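Local coordinates for 70 kDa protein (Xanthomonas sp., PDB 4B2N) that cleaves rubber oxidatively as a processive dioxygenase of the c-type cytochrome kind, carrying two covalently bound hemes, at residues F107-M111 with L238-W242; S223-R227 with S614-I618. One frame throughout, in Å; residues are numbered along the deposited sequence.

Interaction 1 of 2, residues F107-M111 with L238-W242; sequences FFQPM and LPLPW. With HEC (heme c), chain C.
Two extended loops cross beside a c-type heme, closest at Q109 and L240 (CA to CA 7.0 Å); the direction from CA 108 to 111 makes 117° with that from CA 238 to 241. Phi/psi are F108 -68/137, Q109 -33/117, L238 -89/144, P239 -77/98 and L240 -143/155; P110 (-63/147) and P241 (-78/162) have phi values a proline ring accepts. F108, chi1 t, puts its flat ring beside both the second loop and the heme: CZ meets P241 CD edge-on at 3.4 Å and L240 CB at 4.1 Å, and CE2 lies 3.9 Å from heme CMC. P241 CG reaches heme CBC at 3.5 Å, so both residues form an apolar wall of the pocket near C191 and C194, the covalent attachment points. Q109 (t, p) lays its long amide along the loop, NE2 3.8 Å from L238 CD2 and CB 4.0 Å from P239 O, and curls forward so that NE2 donates to P110 O at 3.1 Å; OE1 accepts from I322 N. The CA-to-CB bond of P110 points away, but its O touches L238 CD1 at 3.3 Å, a methyl also 3.9 Å from M111 CA. Unbranched M111 (m, t, m) places SD 3.6 Å from L240 CD1. No hydrogen bond joins the loops. M111 and L240 also rest on helix 218-226, P239 and P241 on W600 of helix 599-607, and M111 pairs by backbone with I187 of strand 186-189.

Interaction 2 of 2, residues S223-R227 with S614-I618; sequences SDMFR and SPPPI
The last turn of helix 218-226 meets a polyproline-II-like run, P615 to I618, with phi -59 to -77° and psi 117 to 140°. S223 and P617 lie closest, CA to CA 5.6 Å. R227 has -90/2, and its N is still bonded to D224 O at 3.0 Å. Prolines suit the facing segment because they hold it extended and leave their carbonyls open to outside donors. P616 and I618 pack on helix 593-596, I618 also on helix 620-626. S223 (t) is small enough for close approach: OG donates to P616 O at 2.8 Å. R227 curls back along the turn, NH2 bridging D224 OD1 at 3.1 Å and also donating to Q123 O; NH1 gives S223 OG a weak bond of 3.0 Å and sits 3.6 Å from P617 CB. A water accepts from R227 NH1 (2.6 Å) and donates to D224 OD1 (2.7 Å) and I618 O (3.2 Å), joining helix to loop. D224 OD2 has further partners in R140 and Y141. The F226 ring, chi1 t, has CZ 3.7 Å from S614 CB and presents a face to P615 in a CH-pi contact: P615 CD stands 3.6 Å above the F226 ring centroid, 1° off its normal.

In the fold
Interactions 1 and 2, with centres 13 Å apart, form one continuous patch although their segments alternate along the chain. W242, which has no contact within its own pair, is the main joint: CZ2 lies 3.5 Å from I618 CD1, CZ3 3.6 Å from P615 CB and CH2 3.7 Å from S223 CB, so its large indole touches both halves of interaction 2. A second link runs between methionines, M111 CE to M225 CE at 3.3 Å. Interaction 1 lines the pocket of the heme held by C191 and C194, whose iron is bound by H195; interaction 2 lies farther out, the I618 side chain about 14 Å from a heme.

Interaction 1 of 2, residues F107-M111 with L238-W242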
loop_
_atom_site.group_PDB
_atom_site.type_symbol
_atom_site.label_atom_id
_atom_site.label_comp_id
_atom_site.label_asym_id
_atom_site.label_seq_id
_atom_site.Cartn_x
_atom_site.Cartn_y
_atom_site.Cartn_z
ATOM N N PHE A 107 11.510 1.487 11.858
ATOM C CA PHE A 107 10.556 0.424 12.115
ATOM C C PHE A 107 10.932 -0.804 11.293
ATOM O O PHE A 107 11.074 -1.909 11.839
ATOM C CB PHE A 107 9.176 0.891 11.636
ATOM C CG PHE A 107 8.594 1.971 12.500
ATOM C CD1 PHE A 107 8.423 1.760 13.894
ATOM C CD2 PHE A 107 8.241 3.194 11.949
ATOM C CE1 PHE A 107 7.927 2.767 14.734
ATOM C CE2 PHE A 107 7.696 4.205 12.779
ATOM C CZ PHE A 107 7.567 3.977 14.167
ATOM N N PHE A 108 11.062 -0.577 9.986
ATOM C CA PHE A 108 11.301 -1.625 8.957
ATOM C C PHE A 108 12.685 -2.218 9.155
ATOM O O PHE A 108 13.646 -1.529 9.533
ATOM C CB PHE A 108 11.112 -0.959 7.586
ATOM C CG PHE A 108 11.331 -1.861 6.385
ATOM C CD1 PHE A 108 12.645 -2.205 5.947
ATOM C CD2 PHE A 108 10.268 -2.351 5.676
ATOM C CE1 PHE A 108 12.862 -3.054 4.830
ATOM C CE2 PHE A 108 10.485 -3.148 4.534
ATOM C CZ PHE A 108 11.770 -3.481 4.113
ATOM N N GLN A 109 12.767 -3.534 9.040
ATOM C CA GLN A 109 14.016 -4.298 9.083
ATOM C C GLN A 109 15.260 -3.603 8.504
ATOM O O GLN A 109 15.303 -3.398 7.332
ATOM C CB GLN A 109 13.762 -5.624 8.306
ATOM C CG GLN A 109 14.991 -6.536 8.334
ATOM C CD GLN A 109 15.369 -6.902 9.719
ATOM O OE1 GLN A 109 14.554 -7.516 10.468
ATOM N NE2 GLN A 109 16.611 -6.630 10.084
ATOM N N PRO A 110 16.315 -3.337 9.322
ATOM C CA PRO A 110 17.533 -2.754 8.742
ATOM C C PRO A 110 18.162 -3.696 7.730
ATOM O O PRO A 110 18.151 -4.921 7.945
ATOM C CB PRO A 110 18.469 -2.644 9.946
ATOM C CG PRO A 110 17.548 -2.338 11.092
ATOM C CD PRO A 110 16.302 -3.190 10.795
ATOM N N MET A 111 18.795 -3.148 6.696
ATOM C CA MET A 111 19.367 -3.990 5.631
ATOM C C MET A 111 20.877 -3.927 5.563
ATOM O O MET A 111 21.477 -4.878 5.119
ATOM C CB MET A 111 18.773 -3.695 4.253
ATOM C CG MET A 111 17.291 -3.886 4.246
ATOM S SD MET A 111 16.479 -3.360 2.702
ATOM C CE MET A 111 17.331 -1.826 2.404
ATOM N N LEU A 238 17.198 -11.706 5.540
ATOM C CA LEU A 238 16.278 -10.740 6.198
ATOM C C LEU A 238 14.898 -10.847 5.639
ATOM O O LEU A 238 14.762 -11.100 4.455
ATOM C CB LEU A 238 16.768 -9.353 5.949
ATOM C CG LEU A 238 18.168 -9.142 6.569
ATOM C CD1 LEU A 238 18.699 -7.731 6.277
ATOM C CD2 LEU A 238 18.239 -9.447 8.052
ATOM N N PRO A 239 13.866 -10.680 6.472
ATOM C CA PRO A 239 12.503 -10.691 5.929
ATOM C C PRO A 239 12.271 -9.284 5.244
ATOM O O PRO A 239 12.019 -8.306 5.913
ATOM C CB PRO A 239 11.622 -10.906 7.137
ATOM C CG PRO A 239 12.478 -10.466 8.324
ATOM C CD PRO A 239 13.922 -10.686 7.956
ATOM N N LEU A 240 12.438 -9.179 3.937
ATOM C CA LEU A 240 12.236 -7.870 3.300
ATOM C C LEU A 240 11.586 -8.166 1.968
ATOM O O LEU A 240 11.676 -9.279 1.479
ATOM C CB LEU A 240 13.526 -7.053 3.196
ATOM C CG LEU A 240 14.482 -7.421 2.074
ATOM C CD1 LEU A 240 15.867 -6.850 2.141
ATOM C CD2 LEU A 240 14.578 -8.879 2.227
ATOM N N PRO A 241 10.855 -7.199 1.419
ATOM C CA PRO A 241 10.048 -7.497 0.240
ATOM C C PRO A 241 10.896 -7.547 -1.024
ATOM O O PRO A 241 12.040 -7.083 -1.012
ATOM C CB PRO A 241 9.032 -6.351 0.167
ATOM C CG PRO A 241 9.448 -5.343 1.152
ATOM C CD PRO A 241 10.689 -5.817 1.913
ATOM N N TRP A 242 10.346 -8.172 -2.084
ATOM C CA TRP A 242 11.059 -8.251 -3.383
ATOM C C TRP A 242 10.128 -7.702 -4.407
ATOM O O TRP A 242 8.988 -7.327 -4.060
ATOM C CB TRP A 242 11.391 -9.723 -3.623
ATOM C CG TRP A 242 12.386 -9.977 -4.739
ATOM C CD1 TRP A 242 12.079 -10.317 -6.050
ATOM C CD2 TRP A 242 13.869 -9.983 -4.655
ATOM N NE1 TRP A 242 13.241 -10.500 -6.779
ATOM C CE2 TRP A 242 14.353 -10.309 -5.996
ATOM C CE3 TRP A 242 14.795 -9.754 -3.643
ATOM C CZ2 TRP A 242 15.721 -10.444 -6.287
ATOM C CZ3 TRP A 242 16.182 -9.873 -3.929
ATOM C CH2 TRP A 242 16.623 -10.205 -5.218
HETATM FE FE HEC C . 2.123 -0.365 3.320
HETATM C CHA HEC C . -1.128 -1.271 2.431
HETATM C CHB HEC C . 0.876 1.450 6.061
HETATM C CHC HEC C . 5.345 0.002 4.697
HETATM C CHD HEC C . 3.334 -1.556 0.416
HETATM N NA HEC C . 0.371 -0.020 4.094
HETATM C C1A HEC C . -0.896 -0.325 3.511
HETATM C C2A HEC C . -2.010 0.347 4.163
HETATM C C3A HEC C . -1.474 1.134 5.224
HETATM C C4A HEC C . -0.027 0.907 5.134
HETATM C CMA HEC C . -2.231 2.060 6.155
HETATM C CAA HEC C . -3.522 0.275 3.830
HETATM C CBA HEC C . -3.739 1.210 2.639
HETATM C CGA HEC C . -5.145 1.114 2.074
HETATM O O1A HEC C . -5.713 -0.012 1.862
HETATM O O2A HEC C . -5.630 2.207 1.768
HETATM N NB HEC C . 2.883 0.433 5.044
HETATM C C1B HEC C . 2.290 1.193 5.971
HETATM C C2B HEC C . 3.145 1.679 7.043
HETATM C C3B HEC C . 4.433 1.245 6.660
HETATM C C4B HEC C . 4.191 0.556 5.397
HETATM C CMB HEC C . 2.620 2.443 8.192
HETATM C CAB HEC C . 5.750 1.374 7.378
HETATM C CBB HEC C . 5.812 0.709 8.633
HETATM N NC HEC C . 4.001 -0.655 2.757
HETATM C C1C HEC C . 5.241 -0.520 3.356
HETATM C C2C HEC C . 6.374 -0.849 2.455
HETATM C C3C HEC C . 5.736 -1.334 1.212
HETATM C C4C HEC C . 4.299 -1.209 1.443
HETATM C CMC HEC C . 7.839 -0.762 2.870
HETATM C CAC HEC C . 6.380 -1.855 -0.036
HETATM C CBC HEC C . 7.484 -2.702 0.106
HETATM N ND HEC C . 1.236 -1.273 1.727
HETATM C C1D HEC C . 1.897 -1.690 0.648
HETATM C C2D HEC C . 1.058 -2.271 -0.350
HETATM C C3D HEC C . -0.237 -2.197 0.249
HETATM C C4D HEC C . -0.013 -1.579 1.551
HETATM C CMD HEC C . 1.369 -2.830 -1.692
HETATM C CAD HEC C . -1.466 -2.792 -0.344
HETATM C CBD HEC C . -1.240 -4.299 0.067
HETATM C CGD HEC C . -2.328 -5.154 -0.539
HETATM O O1D HEC C . -2.097 -5.859 -1.554
HETATM O O2D HEC C . -3.488 -5.030 -0.021
#

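Interaction 2 of 2, residues S223-R227 with S614-I618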
loop_
_atom_site.group_PDB
_atom_site.type_symbol
_atom_site.label_atom_id
_atom_site.label_comp_id
_atom_site.label_asym_id
_atom_site.label_seq_id
_atom_site.Cartn_x
_atom_site.Cartn_y
_atom_site.Cartn_z
ATOM N N SER A 223 18.463 -6.913 -3.407
ATOM C CA SER A 223 19.582 -7.611 -4.067
ATOM C C SER A 223 20.906 -6.918 -3.812
ATOM O O SER A 223 21.902 -7.584 -3.339
ATOM C CB SER A 223 19.306 -7.701 -5.574
ATOM O OG SER A 223 20.386 -8.367 -6.163
ATOM N N ASP A 224 20.951 -5.602 -4.059
ATOM C CA ASP A 224 22.176 -4.855 -3.762
ATOM C C ASP A 224 22.567 -5.006 -2.298
ATOM O O ASP A 224 23.745 -5.257 -1.979
ATOM C CB ASP A 224 22.114 -3.364 -4.128
ATOM C CG ASP A 224 21.987 -3.128 -5.640
ATOM O OD1 ASP A 224 22.188 -4.061 -6.463
ATOM O OD2 ASP A 224 21.718 -1.970 -5.993
ATOM N N MET A 225 21.611 -4.768 -1.402
ATOM C CA MET A 225 21.940 -4.705 0.042
ATOM C C MET A 225 22.466 -6.053 0.542
ATOM O O MET A 225 23.373 -6.116 1.427
ATOM C CB MET A 225 20.658 -4.330 0.818
ATOM C CG MET A 225 20.182 -2.933 0.543
ATOM S SD MET A 225 21.332 -1.837 1.286
ATOM C CE MET A 225 20.219 -0.503 1.700
ATOM N N PHE A 226 21.929 -7.098 -0.061
ATOM C CA PHE A 226 22.235 -8.472 0.328
ATOM C C PHE A 226 23.733 -8.712 0.126
ATOM O O PHE A 226 24.317 -9.498 0.870
ATOM C CB PHE A 226 21.390 -9.549 -0.426
ATOM C CG PHE A 226 21.889 -10.974 -0.150
ATOM C CD1 PHE A 226 21.709 -11.534 1.105
ATOM C CD2 PHE A 226 22.590 -11.711 -1.113
ATOM C CE1 PHE A 226 22.199 -12.811 1.392
ATOM C CE2 PHE A 226 23.104 -12.974 -0.814
ATOM C CZ PHE A 226 22.899 -13.522 0.422
ATOM N N ARG A 227 24.345 -8.025 -0.854
ATOM C CA ARG A 227 25.765 -8.256 -1.179
ATOM C C ARG A 227 26.689 -7.364 -0.380
ATOM O O ARG A 227 27.878 -7.369 -0.597
ATOM C CB ARG A 227 26.045 -8.054 -2.673
ATOM C CG ARG A 227 25.234 -9.002 -3.566
ATOM C CD ARG A 227 25.777 -9.042 -4.995
ATOM N NE ARG A 227 25.648 -7.784 -5.702
ATOM C CZ ARG A 227 24.491 -7.279 -6.165
ATOM N NH1 ARG A 227 23.305 -7.894 -5.997
ATOM N NH2 ARG A 227 24.513 -6.129 -6.806
ATOM N N SER A 614 19.486 -17.904 -1.810
ATOM C CA SER A 614 19.770 -16.537 -1.441
ATOM C C SER A 614 19.410 -15.612 -2.610
ATOM O O SER A 614 19.306 -16.085 -3.752
ATOM C CB SER A 614 21.254 -16.434 -1.170
ATOM O OG SER A 614 21.497 -17.099 0.060
ATOM N N PRO A 615 19.236 -14.311 -2.335
ATOM C CA PRO A 615 18.790 -13.399 -3.382
ATOM C C PRO A 615 19.771 -13.391 -4.554
ATOM O O PRO A 615 21.015 -13.396 -4.382
ATOM C CB PRO A 615 18.739 -12.026 -2.674
ATOM C CG PRO A 615 18.552 -12.365 -1.213
ATOM C CD PRO A 615 19.325 -13.653 -1.011
ATOM N N PRO A 616 19.246 -13.515 -5.732
ATOM C CA PRO A 616 20.089 -13.450 -6.937
ATOM C C PRO A 616 20.670 -12.007 -7.064
ATOM O O PRO A 616 19.927 -11.056 -6.817
ATOM C CB PRO A 616 19.091 -13.703 -8.077
ATOM C CG PRO A 616 17.776 -13.337 -7.499
ATOM C CD PRO A 616 17.822 -13.680 -6.033
ATOM N N PRO A 617 21.945 -11.860 -7.472
ATOM C CA PRO A 617 22.404 -10.569 -7.865
ATOM C C PRO A 617 21.627 -10.151 -9.134
ATOM O O PRO A 617 21.711 -10.805 -10.160
ATOM C CB PRO A 617 23.913 -10.794 -8.119
ATOM C CG PRO A 617 24.041 -12.236 -8.547
ATOM C CD PRO A 617 22.958 -12.923 -7.713
ATOM N N ILE A 618 20.856 -9.076 -9.056
ATOM C CA ILE A 618 20.063 -8.670 -10.219
ATOM C C ILE A 618 20.971 -7.973 -11.248
ATOM O O ILE A 618 21.663 -7.035 -10.899
ATOM C CB ILE A 618 18.893 -7.781 -9.784
ATOM C CG1 ILE A 618 17.932 -8.594 -8.915
ATOM C CG2 ILE A 618 18.226 -7.228 -11.030
ATOM C CD1 ILE A 618 16.705 -7.829 -8.447
HETATM O O HOH W 1 22.041 -6.423 -7.740
HETATM O O HOH W 2 22.304 -10.289 -4.555
#